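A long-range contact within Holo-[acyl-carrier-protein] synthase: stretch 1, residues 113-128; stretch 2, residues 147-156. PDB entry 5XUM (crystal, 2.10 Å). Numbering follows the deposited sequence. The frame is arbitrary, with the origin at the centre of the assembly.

Stretch 1, residues 113-128: DIIVEGDESFLRKRFE
Stretch 2, residues 147-156: TLKKLLESSG

The contact is apolar packing without a single hydrogen bond across it: a strand (114-117) and the helix that follows it, starting at Glu 120, close on a second helix, already running at Thr 147, burying 431 Å² over both sides. Strand residues have extended phi/psi (Val 116, -133/134), most helical ones lie near -65/-42. The register sets the CA of Val 116 8.5 Å from the CA of Leu 152, and the CA of Gly 118 6.3 Å from the CA of Gly 156.

Alternation in the strand selects what faces the helix. Ile 114 (chi1 m) and Val 116 (t) point toward it, and each meets one leucine: Ile 114 CG2 lies 3.8 Å from Leu 148 CD2, Val 116 CG1 3.8 Å from Leu 152 CD2. The pairs Ile 114–Leu 148, Val 116–Leu 152 and Gly 118–Gly 156 advance in the same chain order. All four aliphatic residues are buried, which suits branched apolar side chains. The leucines, one helical turn apart, have different rotamers, t/p for Leu 148 and m/t for Leu 152. Leu 152 starts sideways, but its end comes nearer, so that its CD2 also sits 4.1 Å from Leu 123 CD2, where Leu 123 is m/t.

Two aromatic rings extend the apolar surface. Phe 127 (m, chi2 -71°) brings CZ to 3.6 Å from Leu 148 CD1 and 4.2 Å from Leu 151 CD2, the latter at its ring edge. Phe 122 (t, chi2 93°) meets Leu 152 edge-on, CE2 to CD2 4.3 Å, while Ser 155 OG (chi1 t) lies over one face, 3.6 Å from CE1.

At the loop, Gly 118 (168/-169) lies near the other backbone, its CA 4.1 Å from Gly 156 O.

Asp 119 caps the first helix, OD2 accepting from Phe 122 N at 3.0 Å. Salt bridges join Arg 124 NE to Glu 120 OE1 (3.1 Å) and Lys 149 NZ to Glu 153 OE2 (3.3 Å), clear of the contact.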

ATOM      1  N   ASP A 113       4.241  18.774   2.516  1.00 43.80           N
ATOM      2  CA  ASP A 113       3.624  18.291   3.764  1.00 45.72           C
ATOM      3  C   ASP A 113       4.573  18.308   4.965  1.00 45.75           C
ATOM      4  O   ASP A 113       4.422  17.526   5.908  1.00 44.44           O
ATOM      5  CB  ASP A 113       2.984  16.902   3.580  1.00 47.64           C
ATOM      6  CG  ASP A 113       1.488  16.975   3.325  1.00 50.90           C
ATOM      7  OD1 ASP A 113       0.787  17.706   4.058  1.00 52.88           O
ATOM      8  OD2 ASP A 113       1.007  16.281   2.403  1.00 56.35           O
ATOM      9  N   ILE A 114       5.547  19.210   4.913  1.00 43.46           N
ATOM     10  CA  ILE A 114       6.452  19.461   6.023  1.00 42.72           C
ATOM     11  C   ILE A 114       6.269  20.926   6.419  1.00 42.29           C
ATOM     12  O   ILE A 114       6.529  21.827   5.621  1.00 43.06           O
ATOM     13  CB  ILE A 114       7.915  19.150   5.636  1.00 41.63           C
ATOM     14  CG1 ILE A 114       8.081  17.647   5.366  1.00 41.66           C
ATOM     15  CG2 ILE A 114       8.878  19.598   6.727  1.00 40.11           C
ATOM     16  CD1 ILE A 114       9.135  17.316   4.336  1.00 45.25           C
ATOM     17  N   ILE A 115       5.792  21.151   7.642  1.00 43.47           N
ATOM     18  CA  ILE A 115       5.449  22.496   8.107  1.00 44.52           C
ATOM     19  C   ILE A 115       6.526  23.035   9.045  1.00 43.45           C
ATOM     20  O   ILE A 115       6.890  22.384  10.026  1.00 45.89           O
ATOM     21  CB  ILE A 115       4.059  22.542   8.796  1.00 45.01           C
ATOM     22  CG1 ILE A 115       2.999  21.768   7.987  1.00 44.37           C
ATOM     23  CG2 ILE A 115       3.626  23.983   9.067  1.00 45.67           C
ATOM     24  CD1 ILE A 115       2.727  22.290   6.587  1.00 43.85           C
ATOM     25  N   VAL A 116       7.030  24.225   8.718  1.00 44.52           N
ATOM     26  CA  VAL A 116       8.110  24.871   9.463  1.00 49.39           C
ATOM     27  C   VAL A 116       7.760  26.334   9.749  1.00 52.57           C
ATOM     28  O   VAL A 116       7.303  27.056   8.860  1.00 51.71           O
ATOM     29  CB  VAL A 116       9.449  24.805   8.685  1.00 50.39           C
ATOM     30  CG1 VAL A 116      10.537  25.596   9.399  1.00 54.19           C
ATOM     31  CG2 VAL A 116       9.897  23.363   8.486  1.00 47.73           C
ATOM     32  N   GLU A 117       7.976  26.763  10.991  1.00 54.84           N
ATOM     33  CA  GLU A 117       7.769  28.158  11.377  1.00 60.70           C
ATOM     34  C   GLU A 117       9.105  28.890  11.496  1.00 62.76           C
ATOM     35  O   GLU A 117      10.019  28.419  12.178  1.00 61.94           O
ATOM     36  CB  GLU A 117       6.980  28.247  12.690  1.00 64.09           C
ATOM     37  CG  GLU A 117       6.612  29.661  13.133  1.00 70.48           C
ATOM     38  CD  GLU A 117       5.497  30.283  12.307  1.00 73.31           C
ATOM     39  OE1 GLU A 117       4.381  30.446  12.847  1.00 80.83           O
ATOM     40  OE2 GLU A 117       5.727  30.613  11.123  1.00 73.95           O
ATOM     41  N   GLY A 118       9.210  30.036  10.825  1.00 65.59           N
ATOM     42  CA  GLY A 118      10.423  30.855  10.866  1.00 68.35           C
ATOM     43  C   GLY A 118      10.467  31.965   9.831  1.00 68.57           C
ATOM     44  O   GLY A 118       9.460  32.263   9.183  1.00 68.36           O
ATOM     45  N   ASP A 119      11.642  32.574   9.680  1.00 70.67           N
ATOM     46  CA  ASP A 119      11.853  33.671   8.733  1.00 70.47           C
ATOM     47  C   ASP A 119      11.755  33.189   7.287  1.00 68.94           C
ATOM     48  O   ASP A 119      12.409  32.217   6.902  1.00 65.06           O
ATOM     49  CB  ASP A 119      13.211  34.341   8.979  1.00 75.31           C
ATOM     50  CG  ASP A 119      13.522  35.434   7.967  1.00 78.97           C
ATOM     51  OD1 ASP A 119      12.722  36.389   7.839  1.00 80.13           O
ATOM     52  OD2 ASP A 119      14.576  35.342   7.301  1.00 86.12           O
ATOM     53  N   GLU A 120      10.936  33.887   6.499  1.00 66.62           N
ATOM     54  CA  GLU A 120      10.684  33.541   5.099  1.00 66.74           C
ATOM     55  C   GLU A 120      11.965  33.506   4.263  1.00 68.06           C
ATOM     56  O   GLU A 120      12.183  32.568   3.492  1.00 69.37           O
ATOM     57  CB  GLU A 120       9.674  34.519   4.487  1.00 70.35           C
ATOM     58  CG  GLU A 120       9.204  34.155   3.085  1.00 71.57           C
ATOM     59  CD  GLU A 120       8.227  35.162   2.498  1.00 74.01           C
ATOM     60  OE1 GLU A 120       8.143  35.244   1.253  1.00 70.47           O
ATOM     61  OE2 GLU A 120       7.542  35.868   3.271  1.00 76.28           O
ATOM     62  N   SER A 121      12.805  34.527   4.432  1.00 65.30           N
ATOM     63  CA  SER A 121      14.064  34.649   3.699  1.00 65.01           C
ATOM     64  C   SER A 121      15.046  33.522   4.031  1.00 59.79           C
ATOM     65  O   SER A 121      15.698  32.983   3.136  1.00 63.10           O
ATOM     66  CB  SER A 121      14.706  36.014   3.966  1.00 70.00           C
ATOM     67  OG  SER A 121      15.873  36.188   3.184  1.00 75.95           O
ATOM     68  N   PHE A 122      15.139  33.175   5.315  1.00 54.38           N
ATOM     69  CA  PHE A 122      15.974  32.065   5.782  1.00 54.91           C
ATOM     70  C   PHE A 122      15.599  30.752   5.093  1.00 56.68           C
ATOM     71  O   PHE A 122      16.475  29.990   4.677  1.00 53.16           O
ATOM     72  CB  PHE A 122      15.854  31.916   7.305  1.00 53.88           C
ATOM     73  CG  PHE A 122      16.584  30.722   7.871  1.00 58.46           C
ATOM     74  CD1 PHE A 122      17.889  30.843   8.338  1.00 59.52           C
ATOM     75  CD2 PHE A 122      15.959  29.478   7.953  1.00 60.10           C
ATOM     76  CE1 PHE A 122      18.560  29.748   8.865  1.00 61.59           C
ATOM     77  CE2 PHE A 122      16.626  28.378   8.477  1.00 61.09           C
ATOM     78  CZ  PHE A 122      17.929  28.513   8.933  1.00 62.59           C
ATOM     79  N   LEU A 123      14.296  30.501   4.979  1.00 56.52           N
ATOM     80  CA  LEU A 123      13.786  29.245   4.430  1.00 52.39           C
ATOM     81  C   LEU A 123      13.929  29.153   2.913  1.00 53.97           C
ATOM     82  O   LEU A 123      14.258  28.087   2.393  1.00 53.43           O
ATOM     83  CB  LEU A 123      12.327  29.021   4.845  1.00 52.48           C
ATOM     84  CG  LEU A 123      12.013  28.904   6.343  1.00 52.01           C
ATOM     85  CD1 LEU A 123      10.507  28.900   6.569  1.00 55.11           C
ATOM     86  CD2 LEU A 123      12.655  27.676   6.977  1.00 47.13           C
ATOM     87  N   ARG A 124      13.694  30.266   2.217  1.00 56.84           N
ATOM     88  CA  ARG A 124      13.756  30.301   0.749  1.00 56.53           C
ATOM     89  C   ARG A 124      15.169  30.125   0.190  1.00 57.87           C
ATOM     90  O   ARG A 124      15.337  29.683  -0.948  1.00 60.67           O
ATOM     91  CB  ARG A 124      13.123  31.583   0.200  1.00 60.13           C
ATOM     92  CG  ARG A 124      11.611  31.629   0.345  1.00 64.84           C
ATOM     93  CD  ARG A 124      10.987  32.727  -0.501  1.00 72.05           C
ATOM     94  NE  ARG A 124       9.584  32.947  -0.149  1.00 74.78           N
ATOM     95  CZ  ARG A 124       8.555  32.274  -0.662  1.00 71.78           C
ATOM     96  NH1 ARG A 124       7.320  32.555  -0.267  1.00 74.18           N
ATOM     97  NH2 ARG A 124       8.752  31.320  -1.564  1.00 74.34           N
ATOM     98  N   LYS A 125      16.173  30.477   0.993  1.00 58.34           N
ATOM     99  CA  LYS A 125      17.576  30.264   0.638  1.00 59.18           C
ATOM    100  C   LYS A 125      17.920  28.778   0.631  1.00 58.83           C
ATOM    101  O   LYS A 125      18.749  28.327  -0.162  1.00 60.48           O
ATOM    102  CB  LYS A 125      18.502  30.971   1.630  1.00 62.43           C
ATOM    103  CG  LYS A 125      18.514  32.488   1.554  1.00 62.43           C
ATOM    104  CD  LYS A 125      19.316  33.057   2.713  1.00 62.14           C
ATOM    105  CE  LYS A 125      19.010  34.527   2.937  1.00 63.49           C
ATOM    106  NZ  LYS A 125      19.770  35.070   4.097  1.00 67.11           N
ATOM    107  N   ARG A 126      17.274  28.027   1.520  1.00 54.36           N
ATOM    108  CA  ARG A 126      17.623  26.631   1.764  1.00 53.09           C
ATOM    109  C   ARG A 126      16.631  25.638   1.159  1.00 52.57           C
ATOM    110  O   ARG A 126      17.032  24.577   0.678  1.00 54.29           O
ATOM    111  CB  ARG A 126      17.777  26.388   3.268  1.00 54.54           C
ATOM    112  CG  ARG A 126      18.960  27.118   3.886  1.00 54.47           C
ATOM    113  CD  ARG A 126      18.789  27.316   5.383  1.00 57.72           C
ATOM    114  NE  ARG A 126      19.953  27.972   5.984  1.00 61.02           N
ATOM    115  CZ  ARG A 126      20.170  29.286   5.986  1.00 58.74           C
ATOM    116  NH1 ARG A 126      21.261  29.772   6.564  1.00 60.53           N
ATOM    117  NH2 ARG A 126      19.305  30.119   5.417  1.00 49.05           N
ATOM    118  N   PHE A 127      15.348  25.989   1.174  1.00 49.79           N
ATOM    119  CA  PHE A 127      14.292  25.069   0.752  1.00 48.40           C
ATOM    120  C   PHE A 127      13.370  25.645  -0.311  1.00 51.33           C
ATOM    121  O   PHE A 127      13.238  26.861  -0.452  1.00 51.65           O
ATOM    122  CB  PHE A 127      13.441  24.637   1.952  1.00 45.54           C
ATOM    123  CG  PHE A 127      14.239  24.116   3.106  1.00 44.44           C
ATOM    124  CD1 PHE A 127      14.887  22.887   3.025  1.00 44.32           C
ATOM    125  CD2 PHE A 127      14.338  24.851   4.282  1.00 43.20           C
ATOM    126  CE1 PHE A 127      15.625  22.405   4.095  1.00 45.61           C
ATOM    127  CE2 PHE A 127      15.072  24.374   5.356  1.00 44.54           C
ATOM    128  CZ  PHE A 127      15.718  23.151   5.260  1.00 45.03           C
ATOM    129  N   GLU A 128      12.735  24.740  -1.052  1.00 52.95           N
ATOM    130  CA  GLU A 128      11.631  25.073  -1.934  1.00 53.39           C
ATOM    131  C   GLU A 128      10.395  25.304  -1.065  1.00 54.20           C
ATOM    132  O   GLU A 128       9.861  24.367  -0.470  1.00 56.06           O
ATOM    133  CB  GLU A 128      11.399  23.925  -2.923  1.00 56.41           C
ATOM    134  CG  GLU A 128      10.306  24.165  -3.955  1.00 61.04           C
ATOM    135  CD  GLU A 128      10.046  22.955  -4.839  1.00 64.70           C
ATOM    136  OE1 GLU A 128       9.231  23.074  -5.777  1.00 75.18           O
ATOM    137  OE2 GLU A 128      10.650  21.884  -4.605  1.00 66.57           O
ATOM    138  N   THR A 147      17.538  15.494  11.452  1.00 50.80           N
ATOM    139  CA  THR A 147      18.501  16.330  10.738  1.00 49.08           C
ATOM    140  C   THR A 147      17.892  17.708  10.479  1.00 50.66           C
ATOM    141  O   THR A 147      18.534  18.733  10.728  1.00 53.87           O
ATOM    142  CB  THR A 147      18.944  15.678   9.410  1.00 46.14           C
ATOM    143  OG1 THR A 147      19.463  14.369   9.672  1.00 51.63           O
ATOM    144  CG2 THR A 147      20.024  16.511   8.716  1.00 46.03           C
ATOM    145  N   LEU A 148      16.651  17.723   9.996  1.00 49.23           N
ATOM    146  CA  LEU A 148      15.923  18.966   9.752  1.00 50.59           C
ATOM    147  C   LEU A 148      15.682  19.744  11.048  1.00 53.82           C
ATOM    148  O   LEU A 148      15.882  20.959  11.089  1.00 55.80           O
ATOM    149  CB  LEU A 148      14.597  18.689   9.031  1.00 46.85           C
ATOM    150  CG  LEU A 148      13.689  19.876   8.687  1.00 47.01           C
ATOM    151  CD1 LEU A 148      14.345  20.821   7.688  1.00 44.40           C
ATOM    152  CD2 LEU A 148      12.340  19.396   8.167  1.00 42.10           C
ATOM    153  N   LYS A 149      15.269  19.032  12.096  1.00 54.29           N
ATOM    154  CA  LYS A 149      14.976  19.626  13.405  1.00 58.64           C
ATOM    155  C   LYS A 149      16.195  20.333  14.007  1.00 59.98           C
ATOM    156  O   LYS A 149      16.077  21.436  14.545  1.00 62.03           O
ATOM    157  CB  LYS A 149      14.456  18.547  14.362  1.00 57.37           C
ATOM    158  CG  LYS A 149      13.845  19.062  15.653  1.00 63.03           C
ATOM    159  CD  LYS A 149      13.393  17.904  16.530  1.00 64.24           C
ATOM    160  CE  LYS A 149      13.066  18.359  17.944  1.00 69.91           C
ATOM    161  NZ  LYS A 149      11.835  19.194  18.010  1.00 73.61           N
ATOM    162  N   LYS A 150      17.357  19.691  13.900  1.00 60.02           N
ATOM    163  CA  LYS A 150      18.614  20.222  14.424  1.00 64.53           C
ATOM    164  C   LYS A 150      19.081  21.451  13.635  1.00 67.11           C
ATOM    165  O   LYS A 150      19.652  22.384  14.209  1.00 72.73           O
ATOM    166  CB  LYS A 150      19.688  19.130  14.401  1.00 67.27           C
ATOM    167  CG  LYS A 150      20.951  19.451  15.187  1.00 72.31           C
ATOM    168  CD  LYS A 150      22.038  18.424  14.910  1.00 79.07           C
ATOM    169  CE  LYS A 150      23.339  18.790  15.604  1.00 81.84           C
ATOM    170  NZ  LYS A 150      24.448  17.875  15.215  1.00 87.90           N
ATOM    171  N   LEU A 151      18.835  21.440  12.328  1.00 65.20           N
ATOM    172  CA  LEU A 151      19.198  22.552  11.451  1.00 65.35           C
ATOM    173  C   LEU A 151      18.355  23.795  11.746  1.00 66.23           C
ATOM    174  O   LEU A 151      18.873  24.911  11.753  1.00 69.09           O
ATOM    175  CB  LEU A 151      19.062  22.138   9.978  1.00 63.09           C
ATOM    176  CG  LEU A 151      19.471  23.104   8.856  1.00 64.02           C
ATOM    177  CD1 LEU A 151      20.028  22.333   7.672  1.00 63.96           C
ATOM    178  CD2 LEU A 151      18.314  23.994   8.415  1.00 63.15           C
ATOM    179  N   LEU A 152      17.063  23.590  11.994  1.00 63.10           N
ATOM    180  CA  LEU A 152      16.127  24.694  12.211  1.00 69.93           C
ATOM    181  C   LEU A 152      16.252  25.323  13.598  1.00 72.54           C
ATOM    182  O   LEU A 152      16.182  26.546  13.734  1.00 74.42           O
ATOM    183  CB  LEU A 152      14.685  24.240  11.966  1.00 66.55           C
ATOM    184  CG  LEU A 152      14.299  23.771  10.560  1.00 63.17           C
ATOM    185  CD1 LEU A 152      12.981  23.014  10.617  1.00 57.89           C
ATOM    186  CD2 LEU A 152      14.225  24.922   9.564  1.00 63.84           C
ATOM    187  N   GLU A 153      16.435  24.485  14.617  1.00 77.92           N
ATOM    188  CA  GLU A 153      16.549  24.945  16.006  1.00 77.39           C
ATOM    189  C   GLU A 153      17.845  25.715  16.275  1.00 78.01           C
ATOM    190  O   GLU A 153      17.937  26.455  17.258  1.00 81.76           O
ATOM    191  CB  GLU A 153      16.407  23.774  16.984  1.00 77.08           C
ATOM    192  CG  GLU A 153      14.981  23.255  17.128  1.00 82.37           C
ATOM    193  CD  GLU A 153      14.868  22.047  18.045  1.00 84.90           C
ATOM    194  OE1 GLU A 153      15.880  21.342  18.257  1.00 85.65           O
ATOM    195  OE2 GLU A 153      13.754  21.795  18.551  1.00 91.83           O
ATOM    196  N   SER A 154      18.834  25.533  15.399  1.00 74.65           N
ATOM    197  CA  SER A 154      20.081  26.300  15.442  1.00 71.67           C
ATOM    198  C   SER A 154      19.820  27.775  15.146  1.00 69.35           C
ATOM    199  O   SER A 154      20.478  28.655  15.704  1.00 71.73           O
ATOM    200  CB  SER A 154      21.089  25.740  14.436  1.00 65.42           C
ATOM    201  OG  SER A 154      21.452  24.412  14.761  1.00 74.82           O
ATOM    202  N   SER A 155      18.863  28.028  14.256  1.00 65.74           N
ATOM    203  CA  SER A 155      18.379  29.372  13.967  1.00 62.47           C
ATOM    204  C   SER A 155      17.128  29.655  14.802  1.00 63.49           C
ATOM    205  O   SER A 155      16.861  28.962  15.788  1.00 68.96           O
ATOM    206  CB  SER A 155      18.073  29.504  12.474  1.00 64.43           C
ATOM    207  OG  SER A 155      17.521  30.773  12.167  1.00 67.18           O
ATOM    208  N   GLY A 156      16.366  30.672  14.408  1.00 62.28           N
ATOM    209  CA  GLY A 156      15.096  30.987  15.056  1.00 70.21           C
ATOM    210  C   GLY A 156      13.926  30.305  14.370  1.00 71.39           C
ATOM    211  O   GLY A 156      12.864  30.906  14.201  1.00 75.00           O
TER